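Local coordinates for oligopeptide ABC transporter, periplasmic oligopeptide-binding protein, putative (Thermotoga maritima MSB8, PDB 5IPW) that probably binds oligopeptides in the periplasm and delivers them to an ABC transporter for uptake, at residues G108-F113 with K168-K173; V133-D138 with G185-A190; E81-F86 with V617-L622. One frame throughout, in Å; residues are numbered along the deposited sequence.

Contact 1. Residues G108-F113 with K168-K173; sequences GRVYIF and KFEFSK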
loop_
_atom_site.group_PDB
_atom_site.type_symbol
_atom_site.label_atom_id
_atom_site.label_comp_id
_atom_site.label_asym_id
_atom_site.label_seq_id
_atom_site.Cartn_x
_atom_site.Cartn_y
_atom_site.Cartn_z
ATOM N N GLY A 108 -1.333 16.622 -17.650
ATOM C CA GLY A 108 -1.105 15.221 -17.294
ATOM C C GLY A 108 -0.984 14.267 -18.467
ATOM O O GLY A 108 -1.223 13.068 -18.326
ATOM N N ARG A 109 -0.622 14.793 -19.629
ATOM C CA ARG A 109 -0.381 13.956 -20.792
ATOM C C ARG A 109 1.087 13.542 -20.780
ATOM O O ARG A 109 1.411 12.378 -21.023
ATOM C CB ARG A 109 -0.746 14.703 -22.082
ATOM C CG ARG A 109 -0.690 13.860 -23.352
ATOM C CD ARG A 109 -1.167 14.619 -24.591
ATOM N NE ARG A 109 -2.627 14.573 -24.771
ATOM C CZ ARG A 109 -3.500 15.481 -24.323
ATOM N NH1 ARG A 109 -3.102 16.557 -23.645
ATOM N NH2 ARG A 109 -4.798 15.310 -24.559
ATOM N N VAL A 110 1.968 14.497 -20.482
ATOM C CA VAL A 110 3.398 14.221 -20.422
ATOM C C VAL A 110 3.976 14.528 -19.037
ATOM O O VAL A 110 3.525 15.447 -18.338
ATOM C CB VAL A 110 4.205 14.963 -21.527
ATOM C CG1 VAL A 110 3.312 15.349 -22.697
ATOM C CG2 VAL A 110 4.915 16.195 -20.992
ATOM N N TYR A 111 4.985 13.742 -18.666
ATOM C CA TYR A 111 5.732 13.929 -17.425
ATOM C C TYR A 111 7.218 13.938 -17.736
ATOM O O TYR A 111 7.708 13.059 -18.442
ATOM C CB TYR A 111 5.427 12.802 -16.444
ATOM C CG TYR A 111 3.972 12.707 -16.058
ATOM C CD1 TYR A 111 3.086 11.933 -16.796
ATOM C CD2 TYR A 111 3.479 13.400 -14.956
ATOM C CE1 TYR A 111 1.749 11.843 -16.446
ATOM C CE2 TYR A 111 2.145 13.316 -14.595
ATOM C CZ TYR A 111 1.283 12.538 -15.344
ATOM O OH TYR A 111 -0.043 12.448 -14.988
ATOM N N ILE A 112 7.919 14.945 -17.226
ATOM C CA ILE A 112 9.373 15.012 -17.330
ATOM C C ILE A 112 9.964 14.766 -15.949
ATOM O O ILE A 112 9.544 15.387 -14.976
ATOM C CB ILE A 112 9.857 16.386 -17.852
ATOM C CG1 ILE A 112 9.762 16.457 -19.379
ATOM C CG2 ILE A 112 11.311 16.641 -17.469
ATOM C CD1 ILE A 112 8.359 16.436 -19.935
ATOM N N PHE A 113 10.938 13.864 -15.874
ATOM C CA PHE A 113 11.700 13.643 -14.646
ATOM C C PHE A 113 13.144 14.063 -14.864
ATOM O O PHE A 113 13.777 13.656 -15.841
ATOM C CB PHE A 113 11.648 12.176 -14.220
ATOM C CG PHE A 113 10.309 11.742 -13.711
ATOM C CD1 PHE A 113 9.957 11.951 -12.390
ATOM C CD2 PHE A 113 9.400 11.121 -14.555
ATOM C CE1 PHE A 113 8.716 11.558 -11.915
ATOM C CE2 PHE A 113 8.162 10.720 -14.088
ATOM C CZ PHE A 113 7.817 10.940 -12.764
ATOM N N LYS A 168 11.297 11.567 -20.468
ATOM C CA LYS A 168 9.971 12.080 -20.764
ATOM C C LYS A 168 9.022 10.916 -20.976
ATOM O O LYS A 168 9.279 10.047 -21.802
ATOM C CB LYS A 168 10.023 12.963 -22.019
ATOM C CG LYS A 168 8.667 13.388 -22.577
ATOM C CD LYS A 168 8.819 14.323 -23.770
ATOM C CE LYS A 168 7.475 14.631 -24.421
ATOM N NZ LYS A 168 7.525 15.855 -25.266
ATOM N N PHE A 169 7.936 10.904 -20.213
ATOM C CA PHE A 169 6.849 9.951 -20.404
ATOM C C PHE A 169 5.701 10.704 -21.055
ATOM O O PHE A 169 5.129 11.593 -20.430
ATOM C CB PHE A 169 6.372 9.392 -19.059
ATOM C CG PHE A 169 7.381 8.519 -18.361
ATOM C CD1 PHE A 169 8.411 9.079 -17.619
ATOM C CD2 PHE A 169 7.284 7.135 -18.419
ATOM C CE1 PHE A 169 9.332 8.279 -16.968
ATOM C CE2 PHE A 169 8.206 6.330 -17.770
ATOM C CZ PHE A 169 9.231 6.902 -17.043
ATOM N N GLU A 170 5.385 10.371 -22.306
ATOM C CA GLU A 170 4.243 10.968 -23.002
ATOM C C GLU A 170 3.156 9.923 -23.174
ATOM O O GLU A 170 3.349 8.923 -23.867
ATOM C CB GLU A 170 4.647 11.524 -24.370
ATOM C CG GLU A 170 3.487 12.127 -25.162
ATOM C CD GLU A 170 3.940 13.040 -26.291
ATOM O OE1 GLU A 170 3.243 14.044 -26.560
ATOM O OE2 GLU A 170 4.996 12.762 -26.903
ATOM N N PHE A 171 2.015 10.159 -22.537
ATOM C CA PHE A 171 0.868 9.268 -22.660
ATOM C C PHE A 171 -0.074 9.747 -23.766
ATOM O O PHE A 171 -0.087 10.927 -24.112
ATOM C CB PHE A 171 0.114 9.197 -21.331
ATOM C CG PHE A 171 0.852 8.463 -20.252
ATOM C CD1 PHE A 171 0.779 7.084 -20.171
ATOM C CD2 PHE A 171 1.612 9.148 -19.313
ATOM C CE1 PHE A 171 1.455 6.397 -19.176
ATOM C CE2 PHE A 171 2.288 8.468 -18.314
ATOM C CZ PHE A 171 2.210 7.089 -18.246
ATOM N N SER A 172 -0.852 8.827 -24.327
ATOM C CA SER A 172 -1.946 9.204 -25.218
ATOM C C SER A 172 -3.099 9.651 -24.337
ATOM O O SER A 172 -3.635 8.833 -23.604
ATOM C CB SER A 172 -2.384 8.021 -26.082
ATOM O OG SER A 172 -2.580 6.854 -25.303
ATOM N N LYS A 173 -3.463 10.935 -24.410
ATOM C CA LYS A 173 -4.477 11.551 -23.528
ATOM C C LYS A 173 -3.901 11.906 -22.148
ATOM O O LYS A 173 -2.762 11.544 -21.836
ATOM C CB LYS A 173 -5.698 10.637 -23.350
ATOM C CG LYS A 173 -5.581 9.642 -22.198
ATOM C CD LYS A 173 -6.315 8.348 -22.491
ATOM C CE LYS A 173 -6.796 7.725 -21.199
ATOM N NZ LYS A 173 -7.215 6.317 -21.404
#
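Arg-109, just before strand 110-115, and Val-110, its first residue, lie opposite Phe-171 and Glu-170, and the two strands run antiparallel, with 172° between the directions of their segments. Phe-171 N donates to Arg-109 O, while Tyr-111 and Phe-169 exchange a reciprocal pair of backbone bonds, Tyr-111 N to Phe-169 O and Phe-169 N to Tyr-111 O, each 2.8 Å long. In the Arg-109 side chain, CB lies 3.8 Å from Lys-173 O. CG is anti to the backbone N (chi1 -173°), which sets it beside the carbonyl oxygens of Phe-171 and Lys-173. CD keeps only the first of these near, 3.9 Å from Phe-171 O. Beyond a bend at chi3 (-85°), NE is 3.8 Å from Lys-173 CA. Past it, CZ and NH2 stay beside the same CA, with the Lys-173 carbonyl carbon over one face of the guanidinium. Here the arginine covers backbone, without a salt bridge across the pair. Aromatic rings fill the face that carries Tyr-111 and Phe-169. Phe-171 CE2 meets Tyr-111 CD1 at 3.9 Å, and the Tyr-111 hydroxyl is hydrogen-bonded to Tyr-175 O. The Phe-113 ring stands nearly perpendicular to that of Phe-169, with Phe-113 CD2 3.7 Å from Phe-169 CE1. On the reverse face Val-110 and Glu-170 lie side by side, and Ile-112 CD1 touches the extended Lys-168 chain at CG. At the start of the strand Arg-109 and Val-110 both face Leu-105, a classic beta bulge. Strand 94-105 flanks 110-115 and strand 157-163 flanks 166-171, so the pair lies inside an antiparallel sheet; Phe-178 packs on its aromatic face, and helix 129-140 brings Val-136 up to Phe-169.

Contact 2. Residues V133-D138 with G185-A190; sequences VFWVND and GGFTGA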
loop_
_atom_site.group_PDB
_atom_site.type_symbol
_atom_site.label_atom_id
_atom_site.label_comp_id
_atom_site.label_asym_id
_atom_site.label_seq_id
_atom_site.Cartn_x
_atom_site.Cartn_y
_atom_site.Cartn_z
ATOM N N VAL A 133 14.574 4.156 -20.271
ATOM C CA VAL A 133 13.999 3.860 -21.588
ATOM C C VAL A 133 14.185 2.379 -21.901
ATOM O O VAL A 133 13.258 1.687 -22.313
ATOM C CB VAL A 133 14.647 4.708 -22.702
ATOM C CG1 VAL A 133 14.157 4.260 -24.070
ATOM C CG2 VAL A 133 14.343 6.188 -22.499
ATOM N N PHE A 134 15.400 1.899 -21.699
ATOM C CA PHE A 134 15.690 0.487 -21.863
ATOM C C PHE A 134 14.677 -0.361 -21.101
ATOM O O PHE A 134 14.122 -1.317 -21.635
ATOM C CB PHE A 134 17.092 0.178 -21.358
ATOM C CG PHE A 134 17.397 -1.282 -21.320
ATOM C CD1 PHE A 134 17.609 -1.983 -22.492
ATOM C CD2 PHE A 134 17.452 -1.960 -20.116
ATOM C CE1 PHE A 134 17.885 -3.335 -22.464
ATOM C CE2 PHE A 134 17.729 -3.312 -20.081
ATOM C CZ PHE A 134 17.943 -4.002 -21.255
ATOM N N TRP A 135 14.433 0.006 -19.851
ATOM C CA TRP A 135 13.486 -0.717 -19.025
ATOM C C TRP A 135 12.055 -0.674 -19.580
ATOM O O TRP A 135 11.429 -1.726 -19.721
ATOM C CB TRP A 135 13.518 -0.189 -17.594
ATOM C CG TRP A 135 12.501 -0.821 -16.713
ATOM C CD1 TRP A 135 12.513 -2.096 -16.234
ATOM C CD2 TRP A 135 11.317 -0.208 -16.199
ATOM N NE1 TRP A 135 11.410 -2.314 -15.452
ATOM C CE2 TRP A 135 10.658 -1.170 -15.413
ATOM C CE3 TRP A 135 10.755 1.061 -16.325
ATOM C CZ2 TRP A 135 9.453 -0.903 -14.753
ATOM C CZ3 TRP A 135 9.554 1.326 -15.681
ATOM C CH2 TRP A 135 8.915 0.348 -14.903
ATOM N N VAL A 136 11.538 0.513 -19.909
ATOM C CA VAL A 136 10.127 0.582 -20.315
ATOM C C VAL A 136 9.910 -0.067 -21.682
ATOM O O VAL A 136 8.923 -0.776 -21.865
ATOM C CB VAL A 136 9.461 1.996 -20.253
ATOM C CG1 VAL A 136 10.213 2.968 -19.359
ATOM C CG2 VAL A 136 9.243 2.600 -21.631
ATOM N N ASN A 137 10.823 0.147 -22.626
ATOM C CA ASN A 137 10.638 -0.373 -23.985
ATOM C C ASN A 137 11.022 -1.835 -24.141
ATOM O O ASN A 137 10.256 -2.622 -24.694
ATOM C CB ASN A 137 11.423 0.455 -25.002
ATOM C CG ASN A 137 10.872 1.864 -25.161
ATOM O OD1 ASN A 137 9.706 2.137 -24.861
ATOM N ND2 ASN A 137 11.714 2.768 -25.635
ATOM N N ASP A 138 12.208 -2.189 -23.655
ATOM C CA ASP A 138 12.806 -3.488 -23.944
ATOM C C ASP A 138 12.617 -4.539 -22.846
ATOM O O ASP A 138 13.021 -5.691 -23.030
ATOM C CB ASP A 138 14.295 -3.306 -24.235
ATOM C CG ASP A 138 14.547 -2.406 -25.428
ATOM O OD1 ASP A 138 13.830 -2.548 -26.437
ATOM O OD2 ASP A 138 15.463 -1.561 -25.365
ATOM N N GLY A 185 6.050 1.749 -8.186
ATOM C CA GLY A 185 6.686 0.896 -9.189
ATOM C C GLY A 185 8.169 1.117 -9.399
ATOM O O GLY A 185 8.810 1.897 -8.687
ATOM N N GLY A 186 8.702 0.433 -10.412
ATOM C CA GLY A 186 10.150 0.361 -10.659
ATOM C C GLY A 186 10.647 1.250 -11.789
ATOM O O GLY A 186 11.461 0.814 -12.628
ATOM N N PHE A 187 10.203 2.509 -11.778
ATOM C CA PHE A 187 10.480 3.438 -12.871
ATOM C C PHE A 187 11.926 3.932 -12.927
ATOM O O PHE A 187 12.294 4.674 -13.843
ATOM C CB PHE A 187 9.483 4.602 -12.838
ATOM C CG PHE A 187 8.073 4.157 -13.073
ATOM C CD1 PHE A 187 7.603 3.964 -14.364
ATOM C CD2 PHE A 187 7.238 3.854 -12.012
ATOM C CE1 PHE A 187 6.315 3.507 -14.592
ATOM C CE2 PHE A 187 5.947 3.402 -12.231
ATOM C CZ PHE A 187 5.482 3.227 -13.523
ATOM N N THR A 188 12.750 3.493 -11.978
ATOM C CA THR A 188 14.169 3.807 -11.999
ATOM C C THR A 188 14.903 3.045 -13.091
ATOM O O THR A 188 16.027 3.389 -13.439
ATOM C CB THR A 188 14.821 3.509 -10.645
ATOM O OG1 THR A 188 14.555 2.155 -10.277
ATOM C CG2 THR A 188 14.262 4.451 -9.578
ATOM N N GLY A 189 14.277 1.999 -13.619
ATOM C CA GLY A 189 14.799 1.299 -14.793
ATOM C C GLY A 189 15.702 0.135 -14.438
ATOM O O GLY A 189 15.613 -0.414 -13.346
ATOM N N ALA A 190 16.572 -0.238 -15.373
ATOM C CA ALA A 190 17.464 -1.377 -15.196
ATOM C C ALA A 190 18.766 -1.143 -15.964
ATOM O O ALA A 190 18.802 -0.341 -16.894
ATOM C CB ALA A 190 16.778 -2.649 -15.675
#
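Gly-186 O accepts a 3.2 Å hydrogen bond from Gly-189 N, closing a type I beta turn, and packs over the Trp-135 indole, 3.3 Å above its plane and offset toward the rim. The indole comes from helix 129-140 with CG anti to the backbone N (chi1 176°), a setting that carries CG out toward the loop. Its base lies against the end of the turn, where Trp-135 CB and CG pack on Gly-189 CA, CG at 3.7 Å. Gly-189 has a positive phi (92°), and a side chain there would press on the preceding carbonyl oxygen, so these backbone angles suit only glycine well. At the far end of the indole, the edge of the six-membered ring points into the face of Phe-187 in an offset edge-to-face pair, centroids 5.4 Å apart and planes at 83°. Trp-135 CD1 reaches Ala-190 CB at 4.3 Å, and the neighbouring Phe-134 brings CD2 near Ala-190 O. Outside this pairing Phe-187 also meets the rings of Phe-178 and Trp-152, and a backbone hydrogen bond between Ala-190 and Asp-131 ties the loop to the same helix. Since no hydrogen bond links 133-138 to 185-190, helix and loop are matched here by shape and probably by ring-edge electrostatics, while the turn's own bond gives Gly-186 O a hydrogen-bond partner where it lies on the indole.

Contact 3. Residues E81-F86 with V617-L622; sequences EVKLAF and VLRTPL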
loop_
_atom_site.group_PDB
_atom_site.type_symbol
_atom_site.label_atom_id
_atom_site.label_comp_id
_atom_site.label_asym_id
_atom_site.label_seq_id
_atom_site.Cartn_x
_atom_site.Cartn_y
_atom_site.Cartn_z
ATOM N N GLU A 81 14.134 -1.174 -2.187
ATOM C CA GLU A 81 13.558 -0.480 -3.327
ATOM C C GLU A 81 13.911 0.993 -3.376
ATOM O O GLU A 81 14.030 1.660 -2.350
ATOM C CB GLU A 81 12.032 -0.636 -3.333
ATOM C CG GLU A 81 11.552 -1.856 -4.100
ATOM C CD GLU A 81 10.119 -2.216 -3.778
ATOM O OE1 GLU A 81 9.274 -1.299 -3.643
ATOM O OE2 GLU A 81 9.843 -3.425 -3.650
ATOM N N VAL A 82 14.066 1.490 -4.595
ATOM C CA VAL A 82 14.297 2.910 -4.831
ATOM C C VAL A 82 13.365 3.401 -5.930
ATOM O O VAL A 82 13.012 2.658 -6.846
ATOM C CB VAL A 82 15.773 3.216 -5.190
ATOM C CG1 VAL A 82 16.683 2.896 -4.014
ATOM C CG2 VAL A 82 16.216 2.461 -6.437
ATOM N N LYS A 83 12.977 4.664 -5.821
ATOM C CA LYS A 83 11.972 5.257 -6.695
ATOM C C LYS A 83 12.527 6.540 -7.296
ATOM O O LYS A 83 13.453 7.132 -6.743
ATOM C CB LYS A 83 10.702 5.566 -5.887
ATOM C CG LYS A 83 10.256 4.435 -4.968
ATOM C CD LYS A 83 9.804 3.214 -5.756
ATOM C CE LYS A 83 9.455 2.054 -4.841
ATOM N NZ LYS A 83 9.214 0.806 -5.621
ATOM N N LEU A 84 11.961 6.971 -8.423
ATOM C CA LEU A 84 12.270 8.289 -8.964
ATOM C C LEU A 84 11.819 9.311 -7.951
ATOM O O LEU A 84 12.498 10.298 -7.688
ATOM C CB LEU A 84 11.552 8.523 -10.288
ATOM C CG LEU A 84 12.084 7.723 -11.474
ATOM C CD1 LEU A 84 11.230 7.965 -12.705
ATOM C CD2 LEU A 84 13.529 8.083 -11.768
ATOM N N ALA A 85 10.657 9.058 -7.378
ATOM C CA ALA A 85 10.161 9.869 -6.295
ATOM C C ALA A 85 9.441 8.961 -5.319
ATOM O O ALA A 85 8.628 8.128 -5.720
ATOM C CB ALA A 85 9.222 10.936 -6.828
ATOM N N PHE A 86 9.759 9.116 -4.041
ATOM C CA PHE A 86 9.186 8.270 -3.006
ATOM C C PHE A 86 7.869 8.836 -2.539
ATOM O O PHE A 86 7.588 10.031 -2.712
ATOM C CB PHE A 86 10.123 8.170 -1.803
ATOM C CG PHE A 86 11.387 7.418 -2.081
ATOM C CD1 PHE A 86 11.424 6.038 -1.978
ATOM C CD2 PHE A 86 12.543 8.086 -2.432
ATOM C CE1 PHE A 86 12.588 5.338 -2.227
ATOM C CE2 PHE A 86 13.714 7.389 -2.680
ATOM C CZ PHE A 86 13.733 6.011 -2.579
ATOM N N VAL A 617 0.789 -0.973 -0.796
ATOM C CA VAL A 617 0.892 0.216 -1.643
ATOM C C VAL A 617 1.984 1.190 -1.191
ATOM O O VAL A 617 2.600 1.856 -2.021
ATOM C CB VAL A 617 -0.469 0.950 -1.750
ATOM C CG1 VAL A 617 -1.037 1.283 -0.373
ATOM C CG2 VAL A 617 -0.356 2.210 -2.598
ATOM N N LEU A 618 2.229 1.271 0.114
ATOM C CA LEU A 618 3.289 2.133 0.644
ATOM C C LEU A 618 4.632 1.407 0.749
ATOM O O LEU A 618 5.618 1.964 1.242
ATOM C CB LEU A 618 2.891 2.679 2.013
ATOM C CG LEU A 618 1.574 3.450 2.102
ATOM C CD1 LEU A 618 1.286 3.804 3.554
ATOM C CD2 LEU A 618 1.606 4.705 1.244
ATOM N N ARG A 619 4.663 0.162 0.289
ATOM C CA ARG A 619 5.891 -0.638 0.226
ATOM C C ARG A 619 6.497 -0.874 1.608
ATOM O O ARG A 619 7.699 -1.065 1.730
ATOM C CB ARG A 619 6.923 0.027 -0.705
ATOM C CG ARG A 619 6.375 0.540 -2.036
ATOM C CD ARG A 619 5.621 -0.528 -2.808
ATOM N NE ARG A 619 6.483 -1.662 -3.119
ATOM C CZ ARG A 619 6.074 -2.917 -3.294
ATOM N NH1 ARG A 619 4.792 -3.244 -3.186
ATOM N NH2 ARG A 619 6.962 -3.858 -3.570
ATOM N N THR A 620 5.661 -0.873 2.643
ATOM C CA THR A 620 6.144 -0.989 4.011
ATOM C C THR A 620 7.103 -2.175 4.110
ATOM O O THR A 620 6.812 -3.234 3.577
ATOM C CB THR A 620 4.969 -1.127 4.998
ATOM O OG1 THR A 620 4.161 0.056 4.937
ATOM C CG2 THR A 620 5.453 -1.293 6.421
ATOM N N PRO A 621 8.261 -1.998 4.777
ATOM C CA PRO A 621 8.706 -0.851 5.563
ATOM C C PRO A 621 9.453 0.252 4.809
ATOM O O PRO A 621 10.018 1.123 5.460
ATOM C CB PRO A 621 9.649 -1.499 6.573
ATOM C CG PRO A 621 10.326 -2.560 5.772
ATOM C CD PRO A 621 9.279 -3.068 4.799
ATOM N N LEU A 622 9.453 0.256 3.478
ATOM C CA LEU A 622 10.099 1.353 2.726
ATOM C C LEU A 622 9.564 2.713 3.155
ATOM O O LEU A 622 10.264 3.722 3.159
ATOM C CB LEU A 622 9.873 1.194 1.227
ATOM C CG LEU A 622 10.599 2.216 0.351
ATOM C CD1 LEU A 622 12.104 2.041 0.475
ATOM C CD2 LEU A 622 10.160 2.086 -1.095
#
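Glu-81 and Arg-619 make the close-fitting part of this contact. Their carboxylate and guanidinium planes are 14° apart, and Arg-619 NE donates to the syn lone pair of Glu-81 OE1 at 2.9 Å, nearly straight at 170°. A second bond, from Arg-619 NH2 to Glu-81 OE2, is less certain because the position of that oxygen is doubtful. From above the carboxylate plane Lys-83 NZ also reaches Glu-81 OE1, at 2.9 Å, completing a three-residue salt-bridge network in which one carboxylate probably offsets the repulsion between two cations. The network joins the segment leading from helix 73-80 into strand 85-87 with a loop near the C-terminus, more than 500 residues on. An alanine in place of Glu-81 would probably leave Arg-619 NE and Lys-83 NZ without their shared acceptor, though Tyr-184 O would still face the lysine and Asp-616 O the arginine. Leu-622, its CG anti to the backbone N (chi1 -175°), packs alongside the network: CD2 lies 3.8 Å from Lys-83 CE and 4.0 Å from Glu-81 CB. Glu-81, though tightly paired, is partly exposed to solvent; the contact is more distant at buried Phe-86, whose CE1 stands 4.2 Å from Leu-622 CD2.

Each of the three contacts touches the other two. Contact 1 and contact 2, with centres about 15 Å apart, meet where Phe-169 CE2 comes within 4.2 Å of both Phe-187 CD1 and Val-136 CG1, so that helix 129-140 and the loop 185-190 pack against the aromatic side of the sheet. Contacts 2 and 3, about 16 Å apart between centres, are bridged by a probable hydrogen bond from Lys-83 NZ to Gly-185 O (3.3 Å), and Thr-188 CG2 packs on the 82-84 backbone. Contact 1 touches contact 3 through Phe-113 CG and Leu-84 CD1, 4.0 Å apart, and both reach the same antiparallel sheet. Along the chain, contact 3 encloses the other two, whose segments alternate.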